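Local coordinates for restriction endonuclease R.BpuJI (Bacillus pumilus, PDB 2VLA), which recognises its cognate DNA through this N-terminal recognition domain and, as the full-length restriction endonuclease, probably cleaves DNA, at residues 134-139 with 247-252; 111-116 with 275-280; 141-146 with 242-247. All blocks are in the same frame, centred on the assembly; numbering follows the deposited sequence.

Contact 1 of 3, residues 134-139 with 247-252; sequences QIRQFP and WGNKPE
R136 reaches across to the loop 247-252 and takes its grip on the carbonyl of K250. The side chain is extended from CG to NE, and CG is anti to the carbonyl carbon (chi1 -54°), which brings it near N249 O. NE and NH2 both donate to K250 O, side-on, with the oxygen in the guanidinium plane. The two bonds are of equal length: NE to K250 O is 2.9 Å and NH2 to K250 O is 2.9 Å. They arrive differently: NE comes from above the carbonyl plane, while NH2 lies nearly along the C=O axis. NH2 also forms a salt bridge to E252 OE1 at 3.1 Å. It meets the anti side of a carboxylate turned almost perpendicular to the guanidinium, the planes 88° apart. Water 3 links R136 NH1 to E252 OE1. One guanidinium face is covered by N249, whose CB lies 3.5 Å from R136 NE. The backbone N of E252 lies over the opposite face.

Nearby, P251 CG packs 3.5 Å from I135 N. Q134 and K250 extend together, and Q134 OE1 touches K250 CE at 3.4 Å. P139 CB packs 3.6 Å from W247 N. R136 is also the N-cap residue of helix 137-150, and water 2 joins its backbone N to W247 O and N249 O.

Q134, I135, W247, N249 and K250 line a bound polyether, probably a component of the crystallisation liquor. With two donors on one carbonyl oxygen and a charged partner besides, the guanidinium is fixed in rotation, and E252 probably offsets part of its charge.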
loop_
_atom_site.group_PDB
_atom_site.type_symbol
_atom_site.label_atom_id
_atom_site.label_comp_id
_atom_site.label_asym_id
_atom_site.label_seq_id
_atom_site.Cartn_x
_atom_site.Cartn_y
_atom_site.Cartn_z
ATOM N N GLN A 134 -7.356 8.629 -8.198
ATOM C CA GLN A 134 -6.008 9.246 -8.191
ATOM C C GLN A 134 -5.726 9.837 -6.834
ATOM O O GLN A 134 -6.273 10.858 -6.461
ATOM C CB GLN A 134 -5.812 10.318 -9.291
ATOM C CG GLN A 134 -6.994 11.009 -9.728
ATOM C CD GLN A 134 -6.679 12.019 -10.850
ATOM O OE1 GLN A 134 -5.508 12.194 -11.259
ATOM N NE2 GLN A 134 -7.712 12.703 -11.333
ATOM N N ILE A 135 -4.891 9.146 -6.064
ATOM C CA ILE A 135 -4.625 9.551 -4.711
ATOM C C ILE A 135 -3.314 8.967 -4.196
ATOM O O ILE A 135 -2.940 7.842 -4.543
ATOM C CB ILE A 135 -5.788 9.117 -3.773
ATOM C CG1 ILE A 135 -5.732 9.885 -2.450
ATOM C CG2 ILE A 135 -5.767 7.589 -3.549
ATOM C CD1 ILE A 135 -6.165 11.344 -2.567
ATOM N N ARG A 136 -2.625 9.742 -3.370
ATOM C CA ARG A 136 -1.543 9.231 -2.540
ATOM C C ARG A 136 -2.128 8.987 -1.167
ATOM O O ARG A 136 -2.283 9.899 -0.370
ATOM C CB ARG A 136 -0.417 10.279 -2.427
ATOM C CG ARG A 136 0.130 10.785 -3.766
ATOM C CD ARG A 136 1.314 11.674 -3.528
ATOM N NE ARG A 136 1.752 12.323 -4.748
ATOM C CZ ARG A 136 2.997 12.693 -4.978
ATOM N NH1 ARG A 136 3.943 12.453 -4.078
ATOM N NH2 ARG A 136 3.292 13.326 -6.100
ATOM N N GLN A 137 -2.497 7.727 -0.882
ATOM C CA GLN A 137 -3.400 7.492 0.237
ATOM C C GLN A 137 -2.736 7.660 1.601
ATOM O O GLN A 137 -3.392 8.061 2.551
ATOM C CB GLN A 137 -4.080 6.105 0.139
ATOM C CG GLN A 137 -3.205 4.880 0.443
ATOM C CD GLN A 137 -2.521 4.302 -0.780
ATOM O OE1 GLN A 137 -2.082 5.030 -1.684
ATOM N NE2 GLN A 137 -2.374 2.981 -0.799
ATOM N N PHE A 138 -1.434 7.459 1.687
ATOM C CA PHE A 138 -0.788 7.574 3.001
ATOM C C PHE A 138 -0.563 9.032 3.447
ATOM O O PHE A 138 -0.939 9.408 4.545
ATOM C CB PHE A 138 0.473 6.714 3.071
ATOM C CG PHE A 138 0.170 5.242 3.083
ATOM C CD1 PHE A 138 -0.484 4.697 4.155
ATOM C CD2 PHE A 138 0.426 4.460 2.013
ATOM C CE1 PHE A 138 -0.809 3.290 4.192
ATOM C CE2 PHE A 138 0.103 3.085 2.012
ATOM C CZ PHE A 138 -0.522 2.515 3.132
ATOM N N PRO A 139 -0.054 9.900 2.540
ATOM C CA PRO A 139 -0.142 11.307 2.863
ATOM C C PRO A 139 -1.565 11.740 3.267
ATOM O O PRO A 139 -1.742 12.482 4.227
ATOM C CB PRO A 139 0.320 11.979 1.563
ATOM C CG PRO A 139 1.303 11.006 1.004
ATOM C CD PRO A 139 0.698 9.657 1.300
ATOM N N TRP A 247 -0.503 15.347 0.711
ATOM C CA TRP A 247 -1.876 14.867 0.618
ATOM C C TRP A 247 -2.637 15.378 -0.581
ATOM O O TRP A 247 -3.526 14.685 -1.107
ATOM C CB TRP A 247 -2.660 15.188 1.888
ATOM C CG TRP A 247 -2.975 16.668 2.098
ATOM C CD1 TRP A 247 -2.283 17.549 2.884
ATOM C CD2 TRP A 247 -4.100 17.416 1.567
ATOM N NE1 TRP A 247 -2.882 18.783 2.850
ATOM C CE2 TRP A 247 -4.006 18.714 2.071
ATOM C CE3 TRP A 247 -5.157 17.104 0.722
ATOM C CZ2 TRP A 247 -4.918 19.704 1.737
ATOM C CZ3 TRP A 247 -6.043 18.100 0.370
ATOM C CH2 TRP A 247 -5.931 19.369 0.898
ATOM N N GLY A 248 -2.331 16.609 -0.998
ATOM C CA GLY A 248 -3.058 17.250 -2.101
ATOM C C GLY A 248 -2.431 17.071 -3.466
ATOM O O GLY A 248 -2.955 17.585 -4.457
ATOM N N ASN A 249 -1.337 16.319 -3.532
ATOM C CA ASN A 249 -0.627 16.096 -4.786
ATOM C C ASN A 249 -1.280 15.017 -5.634
ATOM O O ASN A 249 -1.667 13.962 -5.123
ATOM C CB ASN A 249 0.817 15.696 -4.518
ATOM C CG ASN A 249 1.688 16.868 -4.103
ATOM O OD1 ASN A 249 1.275 17.710 -3.306
ATOM N ND2 ASN A 249 2.937 16.898 -4.610
ATOM N N LYS A 250 -1.295 15.205 -6.933
ATOM C CA LYS A 250 -1.576 14.127 -7.837
ATOM C C LYS A 250 -0.549 13.028 -7.594
ATOM O O LYS A 250 0.575 13.314 -7.208
ATOM C CB LYS A 250 -1.504 14.635 -9.291
ATOM C CG LYS A 250 -2.774 15.253 -9.798
ATOM C CD LYS A 250 -2.749 15.406 -11.322
ATOM C CE LYS A 250 -4.136 15.226 -11.922
ATOM N NZ LYS A 250 -4.871 16.522 -12.027
ATOM N N PRO A 251 -0.928 11.777 -7.879
ATOM C CA PRO A 251 0.044 10.701 -7.888
ATOM C C PRO A 251 1.283 11.040 -8.713
ATOM O O PRO A 251 1.176 11.618 -9.801
ATOM C CB PRO A 251 -0.718 9.559 -8.527
ATOM C CG PRO A 251 -2.130 9.793 -8.137
ATOM C CD PRO A 251 -2.290 11.291 -8.169
ATOM N N GLU A 252 2.446 10.708 -8.189
ATOM C CA GLU A 252 3.698 10.936 -8.888
ATOM C C GLU A 252 3.763 10.132 -10.192
ATOM O O GLU A 252 4.300 10.584 -11.185
ATOM C CB GLU A 252 4.854 10.552 -7.978
ATOM C CG GLU A 252 6.214 10.917 -8.495
ATOM C CD GLU A 252 6.364 12.408 -8.717
ATOM O OE1 GLU A 252 5.894 13.195 -7.864
ATOM O OE2 GLU A 252 6.936 12.790 -9.744
HETATM O O HOH W 1 -7.695 14.962 -13.133
HETATM O O HOH W 2 -2.927 12.638 -3.002
HETATM O O HOH W 3 6.348 13.972 -5.169
#

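Contact 2 of 3, residues 111-116 with 275-280; sequences FKFQFP and QYYSNV
K112 and Y277 bring the two backbones nearest, their CA atoms 6.1 Å apart. The contact joins the C-terminal ends of two helices, 102-112 and 263-278, in the largely helical DNA-recognition domain. The chain leaves the first helix at F113 and continues as a loop through P116, which follows a cis peptide bond.

The side chains of K112 and Y276 run antiparallel past each other. The hydroxyl of Y276 donates to K112 O at 2.7 Å, tilted 18° from the carbonyl plane. The lysine chain bends at chi2, which lays CD against Y276 OH. K112 NZ donates to Y276 O at 3.1 Å. It sits among carbonyls at the end of helix 263-278, where a positive charge is likely to be welcome. Water 4 bridges NZ to Y277 O. Water 5 and a weak contact to N279 O probably compete for the remaining proton of NZ. A phenylalanine in place of Y276 would take away the hydroxyl, and would probably leave K112 O without this donor and water 6 without one of its acceptors.

Y277 turns the edge of its ring toward the face of F113, centroids 5.8 Å apart and planes at 76°. Its OH lies 3.8 Å from F113 CE2, but its hydrogen-bond partner is L76 O. Y277 CD1 packs 3.8 Å from K112 CB.

Q114 touches Y276 more loosely, the amide and ring planes 56° apart. Water 6 donates to both Q114 OE1 and Y276 OH. The other end of the amide is held by F253 O and P116 O: Q114 NE2 donates to P116 O at 2.9 Å, in the amide plane and nearly straight.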
loop_
_atom_site.group_PDB
_atom_site.type_symbol
_atom_site.label_atom_id
_atom_site.label_comp_id
_atom_site.label_asym_id
_atom_site.label_seq_id
_atom_site.Cartn_x
_atom_site.Cartn_y
_atom_site.Cartn_z
ATOM N N PHE A 111 5.322 6.350 1.416
ATOM C CA PHE A 111 5.582 7.581 0.648
ATOM C C PHE A 111 5.254 7.401 -0.827
ATOM O O PHE A 111 4.743 8.344 -1.490
ATOM C CB PHE A 111 7.018 7.995 0.824
ATOM C CG PHE A 111 7.336 9.309 0.164
ATOM C CD1 PHE A 111 6.927 10.525 0.739
ATOM C CD2 PHE A 111 7.953 9.341 -1.055
ATOM C CE1 PHE A 111 7.165 11.741 0.090
ATOM C CE2 PHE A 111 8.195 10.560 -1.696
ATOM C CZ PHE A 111 7.792 11.749 -1.102
ATOM N N LYS A 112 5.590 6.237 -1.370
ATOM C CA LYS A 112 5.464 5.949 -2.791
ATOM C C LYS A 112 4.128 5.369 -3.231
ATOM O O LYS A 112 3.787 5.412 -4.415
ATOM C CB LYS A 112 6.582 5.016 -3.238
ATOM C CG LYS A 112 7.969 5.631 -3.116
ATOM C CD LYS A 112 8.427 6.269 -4.391
ATOM C CE LYS A 112 9.918 6.600 -4.333
ATOM N NZ LYS A 112 10.779 5.508 -4.913
ATOM N N PHE A 113 3.384 4.784 -2.305
ATOM C CA PHE A 113 2.150 4.106 -2.647
ATOM C C PHE A 113 1.175 5.106 -3.270
ATOM O O PHE A 113 1.130 6.277 -2.864
ATOM C CB PHE A 113 1.510 3.444 -1.395
ATOM C CG PHE A 113 1.122 1.972 -1.588
ATOM C CD1 PHE A 113 0.108 1.599 -2.432
ATOM C CD2 PHE A 113 1.758 0.997 -0.882
ATOM C CE1 PHE A 113 -0.257 0.264 -2.561
ATOM C CE2 PHE A 113 1.374 -0.321 -0.993
ATOM C CZ PHE A 113 0.383 -0.673 -1.823
ATOM N N GLN A 114 0.339 4.620 -4.168
ATOM C CA GLN A 114 -0.715 5.401 -4.733
ATOM C C GLN A 114 -1.730 4.493 -5.356
ATOM O O GLN A 114 -1.455 3.285 -5.568
ATOM C CB GLN A 114 -0.139 6.335 -5.810
ATOM C CG GLN A 114 0.667 5.589 -6.839
ATOM C CD GLN A 114 0.999 6.456 -8.051
ATOM O OE1 GLN A 114 1.884 7.311 -7.987
ATOM N NE2 GLN A 114 0.301 6.227 -9.156
ATOM N N PHE A 115 -2.900 5.053 -5.678
ATOM C CA PHE A 115 -3.843 4.416 -6.588
ATOM C C PHE A 115 -4.067 5.401 -7.754
ATOM O O PHE A 115 -4.155 6.610 -7.524
ATOM C CB PHE A 115 -5.186 4.169 -5.929
ATOM C CG PHE A 115 -5.137 3.269 -4.695
ATOM C CD1 PHE A 115 -4.700 1.935 -4.769
ATOM C CD2 PHE A 115 -5.552 3.752 -3.483
ATOM C CE1 PHE A 115 -4.737 1.078 -3.609
ATOM C CE2 PHE A 115 -5.587 2.890 -2.326
ATOM C CZ PHE A 115 -5.154 1.574 -2.423
ATOM N N PRO A 116 -4.137 4.896 -8.995
ATOM C CA PRO A 116 -3.902 3.513 -9.383
ATOM C C PRO A 116 -2.439 3.169 -9.317
ATOM O O PRO A 116 -1.595 4.046 -9.108
ATOM C CB PRO A 116 -4.397 3.465 -10.871
ATOM C CG PRO A 116 -5.083 4.787 -11.106
ATOM C CD PRO A 116 -4.439 5.745 -10.166
ATOM N N GLN A 275 9.782 0.608 -11.720
ATOM C CA GLN A 275 10.924 1.515 -11.638
ATOM C C GLN A 275 10.636 2.707 -10.716
ATOM O O GLN A 275 11.509 3.154 -9.973
ATOM C CB GLN A 275 11.301 2.020 -13.036
ATOM C CG GLN A 275 12.350 3.131 -13.038
ATOM C CD GLN A 275 13.697 2.682 -12.486
ATOM O OE1 GLN A 275 14.102 1.528 -12.658
ATOM N NE2 GLN A 275 14.415 3.608 -11.848
ATOM N N TYR A 276 9.430 3.255 -10.815
ATOM C CA TYR A 276 9.008 4.318 -9.913
ATOM C C TYR A 276 8.978 3.837 -8.454
ATOM O O TYR A 276 9.508 4.489 -7.551
ATOM C CB TYR A 276 7.624 4.849 -10.319
ATOM C CG TYR A 276 6.922 5.530 -9.198
ATOM C CD1 TYR A 276 7.307 6.784 -8.770
ATOM C CD2 TYR A 276 5.895 4.901 -8.527
ATOM C CE1 TYR A 276 6.692 7.378 -7.687
ATOM C CE2 TYR A 276 5.290 5.472 -7.457
ATOM C CZ TYR A 276 5.687 6.690 -7.016
ATOM O OH TYR A 276 5.077 7.258 -5.930
ATOM N N TYR A 277 8.344 2.705 -8.231
ATOM C CA TYR A 277 7.994 2.262 -6.867
ATOM C C TYR A 277 9.167 1.673 -6.118
ATOM O O TYR A 277 9.285 1.858 -4.919
ATOM C CB TYR A 277 6.868 1.247 -6.933
ATOM C CG TYR A 277 6.405 0.749 -5.561
ATOM C CD1 TYR A 277 5.741 1.592 -4.692
ATOM C CD2 TYR A 277 6.579 -0.571 -5.180
ATOM C CE1 TYR A 277 5.305 1.166 -3.479
ATOM C CE2 TYR A 277 6.117 -1.009 -3.982
ATOM C CZ TYR A 277 5.488 -0.137 -3.131
ATOM O OH TYR A 277 5.021 -0.593 -1.907
ATOM N N SER A 278 10.044 0.973 -6.837
ATOM C CA SER A 278 11.078 0.170 -6.194
ATOM C C SER A 278 12.427 0.888 -6.060
ATOM O O SER A 278 13.235 0.532 -5.200
ATOM C CB SER A 278 11.281 -1.118 -6.964
ATOM O OG SER A 278 12.044 -0.905 -8.136
ATOM N N ASN A 279 12.655 1.902 -6.906
ATOM C CA ASN A 279 14.010 2.443 -7.148
ATOM C C ASN A 279 14.066 3.935 -6.902
ATOM O O ASN A 279 13.053 4.580 -6.808
ATOM C CB ASN A 279 14.450 2.181 -8.610
ATOM C CG ASN A 279 14.809 0.722 -8.867
ATOM O OD1 ASN A 279 15.096 -0.019 -7.946
ATOM N ND2 ASN A 279 14.764 0.307 -10.138
ATOM N N VAL A 280 15.278 4.476 -6.817
ATOM C CA VAL A 280 15.455 5.900 -6.508
ATOM C C VAL A 280 15.416 6.755 -7.774
ATOM O O VAL A 280 16.039 6.415 -8.779
ATOM C CB VAL A 280 16.779 6.142 -5.782
ATOM C CG1 VAL A 280 16.930 7.608 -5.424
ATOM C CG2 VAL A 280 16.868 5.257 -4.529
HETATM O O HOH W 4 11.572 3.029 -3.586
HETATM O O HOH W 5 10.694 6.927 -7.453
HETATM O O HOH W 6 2.434 9.062 -5.861
#

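Contact 3 of 3, residues 141-146 with 242-247; sequences ILQVLL and YIAQFW
Q143 sets its CG over the CD1 rim of the W247 indole face, beside the closest backbone approach of the two segments. That approach is Q143 CA to A244 CA, 5.1 Å. A type I turn from A244 to W247 presents the tryptophan to helix 137-150.

The Q143 side chain starts with CG anti to the backbone N (chi1 -174°) and bends at chi2 (69°). Its CB is 3.8 Å from W247 CD1. CG comes closest, 3.4 Å from W247 CD1, over the face of the five-membered ring in a CH-pi contact. CD is 3.6 Å from W247 CD1 but already lies beyond the CD1-NE1 edge of the ring. The amide continues past that edge, its plane 21° from that of the indole. At the tip the two branches part: OE1 touches A244 CB at 3.7 Å as well as W247 CD1, while NE2 is 3.9 Å from W247 NE1. No hydrogen bond crosses this contact.

The rest is apolar. L142 CD1 meets I243 CG2 at 3.7 Å, and L142 CB rests against A244 CB. L146 CD1 reaches the same methyl, again at 3.7 Å. A244 thus points its CB among L142, Q143 and L146.

Beyond the segments, L142 and L146 also pack on L232 of strand 230-232. P177, at the start of helix 177-189, touches both Q143 and W247. The arrangement is close helix-helix packing with a small alanine at the nearest point, bordered by a tryptophan near the bound polyether, which probably comes from the crystallisation liquor.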
loop_
_atom_site.group_PDB
_atom_site.type_symbol
_atom_site.label_atom_id
_atom_site.label_comp_id
_atom_site.label_asym_id
_atom_site.label_seq_id
_atom_site.Cartn_x
_atom_site.Cartn_y
_atom_site.Cartn_z
ATOM N N ILE A 141 -4.148 9.939 4.525
ATOM C CA ILE A 141 -4.527 9.397 5.852
ATOM C C ILE A 141 -3.862 10.204 6.959
ATOM O O ILE A 141 -4.502 10.599 7.936
ATOM C CB ILE A 141 -4.136 7.903 5.989
ATOM C CG1 ILE A 141 -5.036 7.029 5.125
ATOM C CG2 ILE A 141 -4.220 7.447 7.457
ATOM C CD1 ILE A 141 -4.423 5.687 4.789
ATOM N N LEU A 142 -2.570 10.463 6.804
ATOM C CA LEU A 142 -1.854 11.204 7.805
ATOM C C LEU A 142 -2.461 12.630 7.981
ATOM O O LEU A 142 -2.617 13.106 9.095
ATOM C CB LEU A 142 -0.378 11.299 7.421
ATOM C CG LEU A 142 0.398 9.972 7.587
ATOM C CD1 LEU A 142 1.804 10.196 7.056
ATOM C CD2 LEU A 142 0.423 9.477 9.078
ATOM N N GLN A 143 -2.816 13.299 6.874
ATOM C CA GLN A 143 -3.441 14.592 6.999
ATOM C C GLN A 143 -4.829 14.532 7.651
ATOM O O GLN A 143 -5.184 15.393 8.439
ATOM C CB GLN A 143 -3.521 15.285 5.641
ATOM C CG GLN A 143 -4.050 16.739 5.700
ATOM C CD GLN A 143 -3.083 17.686 6.363
ATOM O OE1 GLN A 143 -1.909 17.401 6.490
ATOM N NE2 GLN A 143 -3.557 18.886 6.651
ATOM N N VAL A 144 -5.608 13.499 7.324
ATOM C CA VAL A 144 -6.902 13.306 7.979
ATOM C C VAL A 144 -6.703 13.144 9.517
ATOM O O VAL A 144 -7.412 13.742 10.313
ATOM C CB VAL A 144 -7.632 12.074 7.397
ATOM C CG1 VAL A 144 -8.803 11.620 8.301
ATOM C CG2 VAL A 144 -8.131 12.354 5.990
ATOM N N LEU A 145 -5.698 12.357 9.905
ATOM C CA LEU A 145 -5.430 12.143 11.333
ATOM C C LEU A 145 -4.959 13.439 12.019
ATOM O O LEU A 145 -5.367 13.732 13.155
ATOM C CB LEU A 145 -4.400 11.022 11.516
ATOM C CG LEU A 145 -4.903 9.610 11.173
ATOM C CD1 LEU A 145 -3.736 8.649 11.150
ATOM C CD2 LEU A 145 -5.979 9.144 12.159
ATOM N N LEU A 146 -4.102 14.214 11.337
ATOM C CA LEU A 146 -3.665 15.513 11.884
ATOM C C LEU A 146 -4.866 16.422 12.076
ATOM O O LEU A 146 -5.009 17.072 13.102
ATOM C CB LEU A 146 -2.655 16.198 10.962
ATOM C CG LEU A 146 -1.234 15.635 10.988
ATOM C CD1 LEU A 146 -0.472 16.180 9.806
ATOM C CD2 LEU A 146 -0.512 15.962 12.294
ATOM N N TYR A 242 6.213 15.690 7.038
ATOM C CA TYR A 242 6.774 15.641 5.717
ATOM C C TYR A 242 5.857 14.870 4.759
ATOM O O TYR A 242 5.507 15.376 3.683
ATOM C CB TYR A 242 8.173 15.027 5.741
ATOM C CG TYR A 242 8.751 14.813 4.367
ATOM C CD1 TYR A 242 9.216 15.901 3.592
ATOM C CD2 TYR A 242 8.768 13.542 3.801
ATOM C CE1 TYR A 242 9.754 15.691 2.335
ATOM C CE2 TYR A 242 9.309 13.319 2.549
ATOM C CZ TYR A 242 9.766 14.401 1.800
ATOM O OH TYR A 242 10.281 14.185 0.551
ATOM N N ILE A 243 5.428 13.677 5.165
ATOM C CA ILE A 243 4.653 12.869 4.299
ATOM C C ILE A 243 3.243 13.430 4.140
ATOM O O ILE A 243 2.687 13.412 3.045
ATOM C CB ILE A 243 4.619 11.391 4.805
ATOM C CG1 ILE A 243 6.043 10.825 4.828
ATOM C CG2 ILE A 243 3.721 10.540 3.934
ATOM C CD1 ILE A 243 6.160 9.452 5.500
ATOM N N ALA A 244 2.651 13.898 5.240
ATOM C CA ALA A 244 1.277 14.434 5.198
ATOM C C ALA A 244 1.146 15.573 4.192
ATOM O O ALA A 244 0.106 15.749 3.603
ATOM C CB ALA A 244 0.856 14.919 6.551
ATOM N N GLN A 245 2.227 16.326 4.009
ATOM C CA GLN A 245 2.190 17.534 3.163
ATOM C C GLN A 245 1.983 17.221 1.687
ATOM O O GLN A 245 1.668 18.106 0.913
ATOM C CB GLN A 245 3.461 18.371 3.367
ATOM C CG GLN A 245 3.369 19.273 4.586
ATOM C CD GLN A 245 4.714 19.744 5.091
ATOM O OE1 GLN A 245 5.752 19.486 4.478
ATOM N NE2 GLN A 245 4.706 20.432 6.226
ATOM N N PHE A 246 2.109 15.957 1.309
ATOM C CA PHE A 246 1.825 15.527 -0.052
ATOM C C PHE A 246 0.358 15.131 -0.283
ATOM O O PHE A 246 0.012 14.653 -1.359
ATOM C CB PHE A 246 2.746 14.364 -0.453
ATOM C CG PHE A 246 4.187 14.730 -0.502
ATOM C CD1 PHE A 246 4.950 14.756 0.650
ATOM C CD2 PHE A 246 4.780 15.104 -1.707
ATOM C CE1 PHE A 246 6.276 15.092 0.612
ATOM C CE2 PHE A 246 6.107 15.465 -1.758
ATOM C CZ PHE A 246 6.857 15.495 -0.598
ATOM N N TRP A 247 -0.503 15.347 0.711
ATOM C CA TRP A 247 -1.876 14.867 0.618
ATOM C C TRP A 247 -2.637 15.378 -0.581
ATOM O O TRP A 247 -3.526 14.685 -1.107
ATOM C CB TRP A 247 -2.660 15.188 1.888
ATOM C CG TRP A 247 -2.975 16.668 2.098
ATOM C CD1 TRP A 247 -2.283 17.549 2.884
ATOM C CD2 TRP A 247 -4.100 17.416 1.567
ATOM N NE1 TRP A 247 -2.882 18.783 2.850
ATOM C CE2 TRP A 247 -4.006 18.714 2.071
ATOM C CE3 TRP A 247 -5.157 17.104 0.722
ATOM C CZ2 TRP A 247 -4.918 19.704 1.737
ATOM C CZ3 TRP A 247 -6.043 18.100 0.370
ATOM C CH2 TRP A 247 -5.931 19.369 0.898
#

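Overall arrangement
Contact 1 lies between the other two, its centre 11 Å from that of contact 2 and 10 Å from that of contact 3. Contacts 2 and 3 are 17 Å apart by centres, yet F111 and F246 meet edge-to-face. Contacts 1 and 3 share W247 and helix 137-150. Contacts 1 and 2 join through a probable hydrogen bond, I135 O to F115 N at 3.0 Å. Along the chain, contact 3 nests inside contact 1, and contact 1 inside contact 2. The bound polyether is about 3 Å from the K250 side chain and about 4 Å from that of W247. DNA is farther off: nearest atoms are about 9, 12 and 15 Å away for contacts 2, 1 and 3.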